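PDB 6YXQ: activating signal cointegrator 1 complex subunit 2 from Homo sapiens, which binds K63-linked polyubiquitin, recruits ASCC3 and ALKBH3 to sites of DNA damage as part of the ASCC complex, and takes part in rescuing stalled ribosomes. Local coordinates for residues B[285-288]-B[289-293]; B[315-318]-B[319-322]; B[325-328]-B[329-333]; B[378-381]-B[382-385]; B[402-405]-B[406-410]. All blocks are in the same frame, centred on the assembly; numbering follows the deposited sequence.

Interaction 1: residues B[285-288]-B[289-293]; sequences SFYE and AAIPE
The Tyr-287 ring carries Ile-291 CG1 on one face, almost exactly above its centre: the carbon lies 3.5 Å from the ring centroid and 8° off the normal, a CH-pi contact. Ile-291 CG2 reaches the same ring less closely, towards CE1 and CZ. On the Phe-286 ring a second CH-pi contact is offset toward the rim, with Ala-290 CB 3.8 Å from CZ. Both aromatic residues hold CG anti to the backbone N (chi1 170° for Phe-286, -162° for Tyr-287), which swings the rings along the helix to the residue four positions on. This is i to i+4 pairing within helix 279-300, whose backbone bonds include Ile-291 N to Tyr-287 O at 2.9 Å. The ladder breaks at Pro-292, which has no N-H to give; its CD sits 3.1 Å from Glu-288 O, and the helix is kinked there. Beyond the rings, Tyr-287 OH bonds to Arg-320 and Asp-370, while Phe-209 of helix 193-216 meets Phe-286 edge-to-face. A leucine in place of Tyr-287 would probably leave Ile-291 CG1 without its aromatic face and Arg-320 NE without its hydroxyl partner. Glu-288 OE2 accepts from the backbone N of Arg-366 and of Phe-367.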
loop_
_atom_site.group_PDB
_atom_site.type_symbol
_atom_site.label_atom_id
_atom_site.label_comp_id
_atom_site.label_asym_id
_atom_site.label_seq_id
_atom_site.Cartn_x
_atom_site.Cartn_y
_atom_site.Cartn_z
ATOM N N SER B 285 -7.656 -29.731 2.172
ATOM C CA SER B 285 -8.726 -30.178 3.056
ATOM C C SER B 285 -9.646 -29.027 3.436
ATOM O O SER B 285 -10.859 -29.225 3.584
ATOM C CB SER B 285 -8.143 -30.835 4.299
ATOM O OG SER B 285 -6.948 -30.189 4.659
ATOM N N PHE B 286 -9.096 -27.818 3.601
ATOM C CA PHE B 286 -9.952 -26.659 3.811
ATOM C C PHE B 286 -10.890 -26.463 2.636
ATOM O O PHE B 286 -12.068 -26.152 2.823
ATOM C CB PHE B 286 -9.116 -25.399 4.020
ATOM C CG PHE B 286 -9.929 -24.135 4.000
ATOM C CD1 PHE B 286 -10.576 -23.697 5.144
ATOM C CD2 PHE B 286 -10.061 -23.394 2.837
ATOM C CE1 PHE B 286 -11.333 -22.542 5.131
ATOM C CE2 PHE B 286 -10.822 -22.236 2.816
ATOM C CZ PHE B 286 -11.458 -21.811 3.963
ATOM N N TYR B 287 -10.369 -26.597 1.413
ATOM C CA TYR B 287 -11.203 -26.525 0.220
ATOM C C TYR B 287 -12.343 -27.527 0.305
ATOM O O TYR B 287 -13.518 -27.166 0.170
ATOM C CB TYR B 287 -10.336 -26.776 -1.019
ATOM C CG TYR B 287 -10.946 -26.319 -2.324
ATOM C CD1 TYR B 287 -11.789 -27.152 -3.044
ATOM C CD2 TYR B 287 -10.672 -25.064 -2.841
ATOM C CE1 TYR B 287 -12.353 -26.747 -4.229
ATOM C CE2 TYR B 287 -11.232 -24.647 -4.030
ATOM C CZ TYR B 287 -12.075 -25.495 -4.723
ATOM O OH TYR B 287 -12.642 -25.101 -5.918
ATOM N N GLU B 288 -12.009 -28.785 0.590
ATOM C CA GLU B 288 -13.032 -29.822 0.693
ATOM C C GLU B 288 -14.089 -29.485 1.740
ATOM O O GLU B 288 -15.286 -29.680 1.508
ATOM C CB GLU B 288 -12.384 -31.160 1.021
ATOM C CG GLU B 288 -12.066 -31.968 -0.196
ATOM C CD GLU B 288 -13.272 -32.665 -0.763
ATOM O OE1 GLU B 288 -14.293 -32.757 -0.054
ATOM O OE2 GLU B 288 -13.193 -33.133 -1.916
ATOM N N ALA B 289 -13.668 -29.000 2.906
ATOM C CA ALA B 289 -14.631 -28.746 3.974
ATOM C C ALA B 289 -15.495 -27.536 3.651
ATOM O O ALA B 289 -16.729 -27.596 3.715
ATOM C CB ALA B 289 -13.902 -28.542 5.302
ATOM N N ALA B 290 -14.856 -26.441 3.264
ATOM C CA ALA B 290 -15.505 -25.146 3.194
ATOM C C ALA B 290 -16.297 -24.977 1.904
ATOM O O ALA B 290 -17.472 -24.594 1.942
ATOM C CB ALA B 290 -14.438 -24.062 3.333
ATOM N N ILE B 291 -15.681 -25.295 0.754
ATOM C CA ILE B 291 -16.224 -24.873 -0.541
ATOM C C ILE B 291 -17.627 -25.438 -0.814
ATOM O O ILE B 291 -18.514 -24.667 -1.187
ATOM C CB ILE B 291 -15.240 -25.188 -1.657
ATOM C CG1 ILE B 291 -13.945 -24.377 -1.496
ATOM C CG2 ILE B 291 -15.880 -24.983 -3.025
ATOM C CD1 ILE B 291 -14.155 -22.925 -1.082
ATOM N N PRO B 292 -17.866 -26.753 -0.683
ATOM C CA PRO B 292 -19.219 -27.261 -1.012
ATOM C C PRO B 292 -20.341 -26.601 -0.224
ATOM O O PRO B 292 -21.358 -26.192 -0.811
ATOM C CB PRO B 292 -19.102 -28.758 -0.696
ATOM C CG PRO B 292 -17.654 -29.065 -0.884
ATOM C CD PRO B 292 -16.942 -27.855 -0.377
ATOM N N GLU B 293 -20.189 -26.488 1.096
ATOM C CA GLU B 293 -21.273 -25.964 1.921
ATOM C C GLU B 293 -21.584 -24.515 1.567
ATOM O O GLU B 293 -22.755 -24.137 1.428
ATOM C CB GLU B 293 -20.917 -26.106 3.404
ATOM C CG GLU B 293 -21.993 -25.637 4.366
ATOM C CD GLU B 293 -23.275 -26.436 4.242
ATOM O OE1 GLU B 293 -23.192 -27.670 4.053
ATOM O OE2 GLU B 293 -24.364 -25.826 4.328
#

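Interaction 2: residues B[315-318]-B[319-322]; sequences RLSH and SRKK
Arg-315 O accepts two hydrogen bonds from Ser-319: N donates from 2.8 Å in the ordinary helical bond, and OG donates from the opposite face of the carbonyl plane, 36° out of it. OG lies anti to the carbonyl carbon (chi1 -39°), beside the backbone N, which points it back at the preceding turn. A water bridges Ser-317 OG and Arg-320 NH1 weakly; Ser-317 OG also bonds to Trp-313 O, and Arg-320 NE to Tyr-287 OH. A CH-pi contact sets the aliphatic Lys-322 CG over one face of the His-318 ring, 3.9 Å from its centroid and toward the rim, and the bend at chi2 brings Lys-322 CE within 3.5 Å of His-318 CE1. The charged ends find partners outside these two segments: Lys-322 NZ forms a salt bridge with Glu-325 and a cation-pi contact with Trp-261, and Lys-321 NZ a salt bridge with Asp-181 of the ASCC3 chain. His-318 ND1 bonds to the backbone N of that Asp-181, and NE2 to Thr-258 OG1. This stretch of helix 306-340, in the largely helical N-terminal part of the protein that binds ASCC3, packs against helix 243-266, helix 279-300 and the ASCC3 subunit.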
loop_
_atom_site.group_PDB
_atom_site.type_symbol
_atom_site.label_atom_id
_atom_site.label_comp_id
_atom_site.label_asym_id
_atom_site.label_seq_id
_atom_site.Cartn_x
_atom_site.Cartn_y
_atom_site.Cartn_z
ATOM N N ARG B 315 -16.747 -13.641 -5.381
ATOM C CA ARG B 315 -15.635 -13.692 -4.436
ATOM C C ARG B 315 -15.262 -15.126 -4.082
ATOM O O ARG B 315 -14.076 -15.452 -3.973
ATOM C CB ARG B 315 -15.984 -12.904 -3.174
ATOM C CG ARG B 315 -16.272 -11.445 -3.455
ATOM C CD ARG B 315 -16.497 -10.623 -2.195
ATOM N NE ARG B 315 -16.799 -9.239 -2.545
ATOM C CZ ARG B 315 -15.873 -8.336 -2.844
ATOM N NH1 ARG B 315 -14.589 -8.675 -2.812
ATOM N NH2 ARG B 315 -16.228 -7.099 -3.171
ATOM N N LEU B 316 -16.256 -15.998 -3.896
ATOM C CA LEU B 316 -15.972 -17.391 -3.566
ATOM C C LEU B 316 -15.231 -18.088 -4.699
ATOM O O LEU B 316 -14.261 -18.817 -4.459
ATOM C CB LEU B 316 -17.271 -18.128 -3.244
ATOM C CG LEU B 316 -17.112 -19.581 -2.798
ATOM C CD1 LEU B 316 -16.204 -19.658 -1.577
ATOM C CD2 LEU B 316 -18.466 -20.236 -2.525
ATOM N N SER B 317 -15.674 -17.881 -5.943
ATOM C CA SER B 317 -14.980 -18.494 -7.073
ATOM C C SER B 317 -13.567 -17.940 -7.217
ATOM O O SER B 317 -12.617 -18.693 -7.483
ATOM C CB SER B 317 -15.785 -18.286 -8.350
ATOM O OG SER B 317 -17.163 -18.488 -8.098
ATOM N N HIS B 318 -13.407 -16.628 -7.028
ATOM C CA HIS B 318 -12.078 -16.034 -7.011
ATOM C C HIS B 318 -11.200 -16.674 -5.938
ATOM O O HIS B 318 -10.022 -16.969 -6.182
ATOM C CB HIS B 318 -12.208 -14.525 -6.801
ATOM C CG HIS B 318 -10.913 -13.823 -6.559
ATOM N ND1 HIS B 318 -10.139 -13.312 -7.578
ATOM C CD2 HIS B 318 -10.265 -13.524 -5.407
ATOM C CE1 HIS B 318 -9.064 -12.739 -7.066
ATOM N NE2 HIS B 318 -9.115 -12.855 -5.750
ATOM N N SER B 319 -11.762 -16.920 -4.752
ATOM C CA SER B 319 -10.971 -17.493 -3.666
ATOM C C SER B 319 -10.556 -18.920 -3.986
ATOM O O SER B 319 -9.429 -19.326 -3.683
ATOM C CB SER B 319 -11.748 -17.452 -2.347
ATOM O OG SER B 319 -12.482 -16.251 -2.214
ATOM N N ARG B 320 -11.452 -19.694 -4.597
ATOM C CA ARG B 320 -11.096 -21.061 -4.958
ATOM C C ARG B 320 -9.979 -21.073 -5.992
ATOM O O ARG B 320 -9.000 -21.829 -5.866
ATOM C CB ARG B 320 -12.332 -21.796 -5.468
ATOM C CG ARG B 320 -13.477 -21.715 -4.494
ATOM C CD ARG B 320 -14.762 -22.246 -5.062
ATOM N NE ARG B 320 -14.539 -23.256 -6.085
ATOM C CZ ARG B 320 -15.039 -23.189 -7.313
ATOM N NH1 ARG B 320 -15.793 -22.157 -7.661
ATOM N NH2 ARG B 320 -14.793 -24.153 -8.189
ATOM N N LYS B 321 -10.093 -20.211 -7.008
ATOM C CA LYS B 321 -9.045 -20.119 -8.021
ATOM C C LYS B 321 -7.703 -19.744 -7.395
ATOM O O LYS B 321 -6.672 -20.362 -7.688
ATOM C CB LYS B 321 -9.449 -19.111 -9.094
ATOM C CG LYS B 321 -8.480 -19.036 -10.254
ATOM C CD LYS B 321 -8.921 -17.988 -11.269
ATOM C CE LYS B 321 -7.930 -17.855 -12.422
ATOM N NZ LYS B 321 -8.238 -16.677 -13.293
ATOM N N LYS B 322 -7.700 -18.741 -6.510
ATOM C CA LYS B 322 -6.449 -18.315 -5.887
ATOM C C LYS B 322 -5.869 -19.404 -4.991
ATOM O O LYS B 322 -4.645 -19.553 -4.904
ATOM C CB LYS B 322 -6.665 -17.033 -5.085
ATOM C CG LYS B 322 -6.965 -15.814 -5.930
ATOM C CD LYS B 322 -5.928 -15.628 -7.010
ATOM C CE LYS B 322 -6.471 -14.793 -8.153
ATOM N NZ LYS B 322 -5.546 -14.801 -9.314
HETATM O O HOH W 1 -17.863 -21.169 -6.072
#

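Interaction 3: residues B[325-328]-B[329-333]; sequences EIFH and IILNQ
Ile-326 and Ile-330 run alongside each other in the same direction, with Ile-326 CG2 4.0 Å from Ile-330 CD1. The branches meet because Ile-326 CG2 is anti to its own backbone N and leans toward the following turn, whereas Ile-330 CG1 (chi1 -60°) turns back beside N and carries CD1 toward it. The Phe-327 ring is set obliquely against Leu-331, and Phe-327 CE1 comes no nearer than 4.4 Å to Leu-331 CD2, a looser pairing. His-328 likewise slants past Asn-332; the firm tie between these two is the backbone bond from Asn-332 N to His-328 O, 2.9 Å long. Ile-329 lays CG1 on the previous turn, 3.1 Å from Glu-325 O, with CD1 beside the same carbonyl at 3.5 Å, and outside this stretch it touches Cys-271. A glycine here would probably strip that carbonyl of its apolar cover and leave a gap against helix 271-275. On another side, Phe-327 meets Tyr-371 and Phe-367 of helix 365-374 edge-to-face, and His-328 stacks on Phe-375 just after it. Pairs spaced i to i+4 in this way line the faces by which helix 306-340 packs on its neighbours in this largely helical domain, Ile-326 touching helices 243-266 and 279-300.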
loop_
_atom_site.group_PDB
_atom_site.type_symbol
_atom_site.label_atom_id
_atom_site.label_comp_id
_atom_site.label_asym_id
_atom_site.label_seq_id
_atom_site.Cartn_x
_atom_site.Cartn_y
_atom_site.Cartn_z
ATOM N N GLU B 325 -4.160 -21.843 -7.267
ATOM C CA GLU B 325 -2.941 -21.240 -7.791
ATOM C C GLU B 325 -1.833 -21.249 -6.744
ATOM O O GLU B 325 -0.669 -21.511 -7.065
ATOM C CB GLU B 325 -3.231 -19.824 -8.287
ATOM C CG GLU B 325 -4.194 -19.811 -9.464
ATOM C CD GLU B 325 -4.498 -18.422 -9.989
ATOM O OE1 GLU B 325 -4.527 -17.467 -9.183
ATOM O OE2 GLU B 325 -4.716 -18.294 -11.215
ATOM N N ILE B 326 -2.180 -20.981 -5.482
ATOM C CA ILE B 326 -1.205 -21.099 -4.401
ATOM C C ILE B 326 -0.651 -22.518 -4.343
ATOM O O ILE B 326 0.573 -22.733 -4.278
ATOM C CB ILE B 326 -1.850 -20.687 -3.063
ATOM C CG1 ILE B 326 -2.150 -19.191 -3.058
ATOM C CG2 ILE B 326 -0.951 -21.036 -1.894
ATOM C CD1 ILE B 326 -3.042 -18.758 -1.929
ATOM N N PHE B 327 -1.557 -23.507 -4.345
ATOM C CA PHE B 327 -1.159 -24.913 -4.318
ATOM C C PHE B 327 -0.153 -25.216 -5.419
ATOM O O PHE B 327 0.910 -25.806 -5.172
ATOM C CB PHE B 327 -2.393 -25.805 -4.462
ATOM C CG PHE B 327 -2.115 -27.281 -4.292
ATOM C CD1 PHE B 327 -1.615 -28.042 -5.345
ATOM C CD2 PHE B 327 -2.385 -27.914 -3.088
ATOM C CE1 PHE B 327 -1.371 -29.399 -5.195
ATOM C CE2 PHE B 327 -2.150 -29.275 -2.931
ATOM C CZ PHE B 327 -1.641 -30.019 -3.982
ATOM N N HIS B 328 -0.470 -24.807 -6.647
ATOM C CA HIS B 328 0.421 -25.137 -7.749
ATOM C C HIS B 328 1.737 -24.376 -7.669
ATOM O O HIS B 328 2.778 -24.915 -8.058
ATOM C CB HIS B 328 -0.247 -24.874 -9.090
ATOM C CG HIS B 328 0.572 -25.344 -10.245
ATOM N ND1 HIS B 328 1.274 -24.482 -11.057
ATOM C CD2 HIS B 328 0.839 -26.592 -10.696
ATOM C CE1 HIS B 328 1.925 -25.179 -11.972
ATOM N NE2 HIS B 328 1.679 -26.461 -11.776
ATOM N N ILE B 329 1.720 -23.131 -7.186
ATOM C CA ILE B 329 2.963 -22.374 -7.057
ATOM C C ILE B 329 3.915 -23.096 -6.111
ATOM O O ILE B 329 5.108 -23.266 -6.407
ATOM C CB ILE B 329 2.673 -20.936 -6.587
ATOM C CG1 ILE B 329 2.032 -20.121 -7.703
ATOM C CG2 ILE B 329 3.937 -20.242 -6.134
ATOM C CD1 ILE B 329 1.505 -18.783 -7.238
ATOM N N ILE B 330 3.386 -23.568 -4.976
ATOM C CA ILE B 330 4.219 -24.280 -4.006
ATOM C C ILE B 330 4.737 -25.588 -4.597
ATOM O O ILE B 330 5.932 -25.918 -4.492
ATOM C CB ILE B 330 3.439 -24.535 -2.707
ATOM C CG1 ILE B 330 2.988 -23.222 -2.076
ATOM C CG2 ILE B 330 4.300 -25.307 -1.741
ATOM C CD1 ILE B 330 2.118 -23.409 -0.871
ATOM N N LEU B 331 3.832 -26.368 -5.198
ATOM C CA LEU B 331 4.224 -27.628 -5.817
ATOM C C LEU B 331 5.355 -27.420 -6.817
ATOM O O LEU B 331 6.382 -28.106 -6.768
ATOM C CB LEU B 331 3.012 -28.263 -6.499
ATOM C CG LEU B 331 3.207 -29.685 -7.020
ATOM C CD1 LEU B 331 3.345 -30.663 -5.857
ATOM C CD2 LEU B 331 2.065 -30.085 -7.936
ATOM N N ASN B 332 5.175 -26.467 -7.736
ATOM C CA ASN B 332 6.190 -26.199 -8.746
ATOM C C ASN B 332 7.512 -25.811 -8.102
ATOM O O ASN B 332 8.559 -26.394 -8.417
ATOM C CB ASN B 332 5.715 -25.100 -9.692
ATOM C CG ASN B 332 6.728 -24.794 -10.775
ATOM O OD1 ASN B 332 6.854 -25.535 -11.751
ATOM N ND2 ASN B 332 7.468 -23.706 -10.603
ATOM N N GLN B 333 7.470 -24.858 -7.162
ATOM C CA GLN B 333 8.701 -24.319 -6.596
ATOM C C GLN B 333 9.515 -25.392 -5.885
ATOM O O GLN B 333 10.747 -25.412 -5.991
ATOM C CB GLN B 333 8.388 -23.167 -5.642
ATOM C CG GLN B 333 9.623 -22.481 -5.079
ATOM C CD GLN B 333 10.281 -21.539 -6.073
ATOM O OE1 GLN B 333 9.649 -21.080 -7.024
ATOM N NE2 GLN B 333 11.560 -21.246 -5.853
#

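Interaction 4: residues B[378-381]-B[382-385]; sequences AEDI and SLLQ
Ser-382 OG turns back onto the preceding turn, lying 2.8 Å from Glu-379 O and 3.1 Å from Ala-378 O, with its single proton available to either carbonyl. The torsion that permits this places OG between the backbone N and the carbonyl carbon (chi1 45°). It is a serine folded against its own helix, the short helix 377-387, which in this mainly helical domain packs against helices 306-340, 348-359 and 394-408. The serine side is the more open one: Ala-378 and Glu-379 are exposed, and they and Ser-382 touch a crystal neighbour. The opposite character belongs to Asp-380, Ile-381 and Leu-384, which are buried and all reach Phe-354 of helix 348-359. Asp-380 also runs alongside the partly exposed Leu-383, OD1 of Asp-380 standing 3.7 Å from CD1 of Leu-383, and both side chains touch Leu-336. The carbonyls are served unevenly. Within these segments Asp-380 O receives two weak bonds, from Leu-383 N and from Leu-384 N, the latter 3.5 Å long, and the ladder is slack at this turn. One residue on, it tightens, with Gln-385 N donating to Ile-381 O over 2.9 Å. Gln-385 then stretches its side chain across Ile-381, and its amide OE1 comes to lie 3.9 Å from the methyl carbon CG2 of that isoleucine.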
loop_
_atom_site.group_PDB
_atom_site.type_symbol
_atom_site.label_atom_id
_atom_site.label_comp_id
_atom_site.label_asym_id
_atom_site.label_seq_id
_atom_site.Cartn_x
_atom_site.Cartn_y
_atom_site.Cartn_z
ATOM N N ALA B 378 -1.977 -35.106 -14.664
ATOM C CA ALA B 378 -1.265 -35.979 -15.595
ATOM C C ALA B 378 -0.080 -35.271 -16.232
ATOM O O ALA B 378 0.956 -35.891 -16.498
ATOM C CB ALA B 378 -2.216 -36.479 -16.676
ATOM N N GLU B 379 -0.212 -33.971 -16.480
ATOM C CA GLU B 379 0.857 -33.229 -17.135
ATOM C C GLU B 379 2.052 -33.031 -16.207
ATOM O O GLU B 379 3.196 -32.992 -16.673
ATOM C CB GLU B 379 0.306 -31.893 -17.646
ATOM C CG GLU B 379 1.231 -30.706 -17.532
ATOM C CD GLU B 379 0.576 -29.437 -18.024
ATOM O OE1 GLU B 379 -0.563 -29.524 -18.526
ATOM O OE2 GLU B 379 1.196 -28.358 -17.916
ATOM N N ASP B 380 1.817 -32.928 -14.896
ATOM C CA ASP B 380 2.931 -32.800 -13.964
ATOM C C ASP B 380 3.528 -34.157 -13.599
ATOM O O ASP B 380 4.719 -34.238 -13.281
ATOM C CB ASP B 380 2.482 -32.050 -12.707
ATOM C CG ASP B 380 2.216 -30.577 -12.971
ATOM O OD1 ASP B 380 2.918 -29.988 -13.821
ATOM O OD2 ASP B 380 1.302 -30.005 -12.338
ATOM N N ILE B 381 2.731 -35.228 -13.650
ATOM C CA ILE B 381 3.273 -36.563 -13.410
ATOM C C ILE B 381 4.224 -36.960 -14.532
ATOM O O ILE B 381 5.277 -37.565 -14.291
ATOM C CB ILE B 381 2.131 -37.580 -13.249
ATOM C CG1 ILE B 381 1.438 -37.406 -11.900
ATOM C CG2 ILE B 381 2.647 -39.003 -13.390
ATOM C CD1 ILE B 381 0.486 -38.547 -11.574
ATOM N N SER B 382 3.877 -36.619 -15.774
ATOM C CA SER B 382 4.771 -36.932 -16.881
ATOM C C SER B 382 6.096 -36.192 -16.766
ATOM O O SER B 382 7.108 -36.678 -17.268
ATOM C CB SER B 382 4.102 -36.620 -18.219
ATOM O OG SER B 382 3.460 -35.367 -18.176
ATOM N N LEU B 383 6.125 -35.029 -16.110
ATOM C CA LEU B 383 7.399 -34.354 -15.872
ATOM C C LEU B 383 8.325 -35.220 -15.027
ATOM O O LEU B 383 9.500 -35.417 -15.363
ATOM C CB LEU B 383 7.168 -33.009 -15.187
ATOM C CG LEU B 383 6.413 -31.950 -15.973
ATOM C CD1 LEU B 383 6.300 -30.682 -15.148
ATOM C CD2 LEU B 383 7.128 -31.689 -17.272
ATOM N N LEU B 384 7.807 -35.740 -13.912
ATOM C CA LEU B 384 8.593 -36.651 -13.091
ATOM C C LEU B 384 8.998 -37.884 -13.881
ATOM O O LEU B 384 10.138 -38.348 -13.780
ATOM C CB LEU B 384 7.803 -37.054 -11.848
ATOM C CG LEU B 384 6.921 -35.978 -11.228
ATOM C CD1 LEU B 384 5.938 -36.627 -10.298
ATOM C CD2 LEU B 384 7.754 -34.952 -10.491
ATOM N N GLN B 385 8.071 -38.433 -14.668
ATOM C CA GLN B 385 8.365 -39.654 -15.413
ATOM C C GLN B 385 9.441 -39.415 -16.469
ATOM O O GLN B 385 10.272 -40.292 -16.720
ATOM C CB GLN B 385 7.086 -40.201 -16.050
ATOM C CG GLN B 385 6.098 -40.813 -15.056
ATOM C CD GLN B 385 4.818 -41.319 -15.713
ATOM O OE1 GLN B 385 4.209 -40.627 -16.531
ATOM N NE2 GLN B 385 4.404 -42.530 -15.351
#

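Interaction 5: residues B[402-405]-B[406-410]; sequences AVES and AWEGV
Val-403 and Trp-407 extend from the helix as neighbours with a common heading, and the valine methyl CG1 rests 3.9 Å from CD1 of the indole. The same CD1 faces the carbonyl oxygen of Val-403 at 3.2 Å, the oxygen standing at the edge of the ring system and in its plane. Trp-407 owes this place to its first torsion, which sets CG anti to the carbonyl carbon (chi1 -74°) and sends the ring back along the helix, while Val-403 CG1, anti to the backbone N, leans forward to meet it. On the outer side, Glu-404 and Glu-408 also run in the same direction; the aliphatic CG of Glu-404 is 4.0 Å from Glu-408 OE2, and the two carboxylate planes are turned 38° from each other. Next come the backbone bonds that fix this spacing. Ala-406 N reaches Ala-402 O over 2.8 Å, Trp-407 N reaches Val-403 O over 3.1 Å, and the last of the series, Gly-409 N to Ser-405 O, is more bent, with an N-H...O angle of 136°, near the C-terminal end of the helix, where Gly-409 is poorly ordered. Farther out, Asp-372 of helix 365-374 accepts a hydrogen bond from Trp-407 NE1, and Ala-373 touches the indole, so the ring joins the last helix to that one. The chemistry is thus divided: one side is an apolar and hydrogen-bonded anchor, while the carboxylates, exposed but also touching a crystal neighbour, would probably repel each other, with Glu-404 OE1 and Glu-408 OE2 4.6 Å apart.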
loop_
_atom_site.group_PDB
_atom_site.type_symbol
_atom_site.label_atom_id
_atom_site.label_comp_id
_atom_site.label_asym_id
_atom_site.label_seq_id
_atom_site.Cartn_x
_atom_site.Cartn_y
_atom_site.Cartn_z
ATOM N N ALA B 402 -7.247 -41.802 -8.628
ATOM C CA ALA B 402 -7.959 -40.868 -7.771
ATOM C C ALA B 402 -8.608 -39.782 -8.618
ATOM O O ALA B 402 -9.835 -39.614 -8.607
ATOM C CB ALA B 402 -7.007 -40.266 -6.740
ATOM N N VAL B 403 -7.793 -39.079 -9.411
ATOM C CA VAL B 403 -8.289 -37.996 -10.258
ATOM C C VAL B 403 -9.510 -38.457 -11.040
ATOM O O VAL B 403 -10.587 -37.852 -10.967
ATOM C CB VAL B 403 -7.180 -37.502 -11.202
ATOM C CG1 VAL B 403 -7.748 -36.530 -12.226
ATOM C CG2 VAL B 403 -6.056 -36.861 -10.407
ATOM N N GLU B 404 -9.354 -39.562 -11.773
ATOM C CA GLU B 404 -10.456 -40.133 -12.537
ATOM C C GLU B 404 -11.712 -40.238 -11.692
ATOM O O GLU B 404 -12.744 -39.637 -12.010
ATOM C CB GLU B 404 -10.066 -41.505 -13.072
ATOM C CG GLU B 404 -11.172 -42.181 -13.861
ATOM C CD GLU B 404 -10.631 -43.162 -14.877
ATOM O OE1 GLU B 404 -10.600 -44.377 -14.573
ATOM O OE2 GLU B 404 -10.228 -42.714 -15.974
ATOM N N SER B 405 -11.631 -40.966 -10.578
ATOM C CA SER B 405 -12.843 -41.186 -9.799
ATOM C C SER B 405 -13.381 -39.875 -9.242
ATOM O O SER B 405 -14.601 -39.707 -9.136
ATOM C CB SER B 405 -12.585 -42.193 -8.683
ATOM O OG SER B 405 -12.384 -41.531 -7.457
ATOM N N ALA B 406 -12.494 -38.919 -8.948
ATOM C CA ALA B 406 -12.939 -37.607 -8.491
ATOM C C ALA B 406 -13.871 -36.963 -9.506
ATOM O O ALA B 406 -14.896 -36.372 -9.146
ATOM C CB ALA B 406 -11.738 -36.706 -8.225
ATOM N N TRP B 407 -13.533 -37.073 -10.790
ATOM C CA TRP B 407 -14.441 -36.582 -11.818
ATOM C C TRP B 407 -15.681 -37.462 -11.904
ATOM O O TRP B 407 -16.810 -36.955 -11.973
ATOM C CB TRP B 407 -13.717 -36.521 -13.160
ATOM C CG TRP B 407 -12.735 -35.385 -13.277
ATOM C CD1 TRP B 407 -11.443 -35.360 -12.831
ATOM C CD2 TRP B 407 -12.971 -34.115 -13.892
ATOM N NE1 TRP B 407 -10.862 -34.148 -13.128
ATOM C CE2 TRP B 407 -11.781 -33.368 -13.780
ATOM C CE3 TRP B 407 -14.072 -33.536 -14.527
ATOM C CZ2 TRP B 407 -11.665 -32.075 -14.279
ATOM C CZ3 TRP B 407 -13.955 -32.254 -15.022
ATOM C CH2 TRP B 407 -12.763 -31.537 -14.895
ATOM N N GLU B 408 -15.495 -38.784 -11.840
ATOM C CA GLU B 408 -16.599 -39.697 -12.112
ATOM C C GLU B 408 -17.702 -39.595 -11.070
ATOM O O GLU B 408 -18.833 -40.015 -11.339
ATOM C CB GLU B 408 -16.082 -41.134 -12.204
ATOM C CG GLU B 408 -15.292 -41.422 -13.481
ATOM C CD GLU B 408 -15.145 -42.909 -13.757
ATOM O OE1 GLU B 408 -15.415 -43.335 -14.904
ATOM O OE2 GLU B 408 -14.765 -43.653 -12.823
ATOM N N GLY B 409 -17.406 -39.035 -9.897
ATOM C CA GLY B 409 -18.439 -38.848 -8.895
ATOM C C GLY B 409 -19.514 -37.866 -9.317
ATOM O O GLY B 409 -20.680 -38.023 -8.944
ATOM N N VAL B 410 -19.150 -36.855 -10.106
ATOM C CA VAL B 410 -20.081 -35.802 -10.497
ATOM C C VAL B 410 -20.464 -36.009 -11.958
ATOM O O VAL B 410 -19.730 -36.644 -12.724
ATOM C CB VAL B 410 -19.470 -34.397 -10.258
ATOM C CG1 VAL B 410 -18.350 -34.108 -11.255
ATOM C CG2 VAL B 410 -20.537 -33.304 -10.302
#

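In the fold
From the N terminus the five contacts come strictly in series: each joins two adjoining segments of one helix, so none closes a long loop and none nests in or crosses another. Interaction 1, on helix 279-300, touches interaction 2, on the following helix 306-340, and ties the two helices together. Interaction 3 continues helix 306-340, its centre about 16 Å from that of interaction 2, and touches interaction 4 through His-328 and Asp-380, bringing in helix 377-387. Interaction 5, on helix 394-408, makes no direct touch with the others; its nearest atoms lie about 6 Å from interaction 4 and about 7 Å from interaction 1. Interaction 2 alone also meets ASCC3.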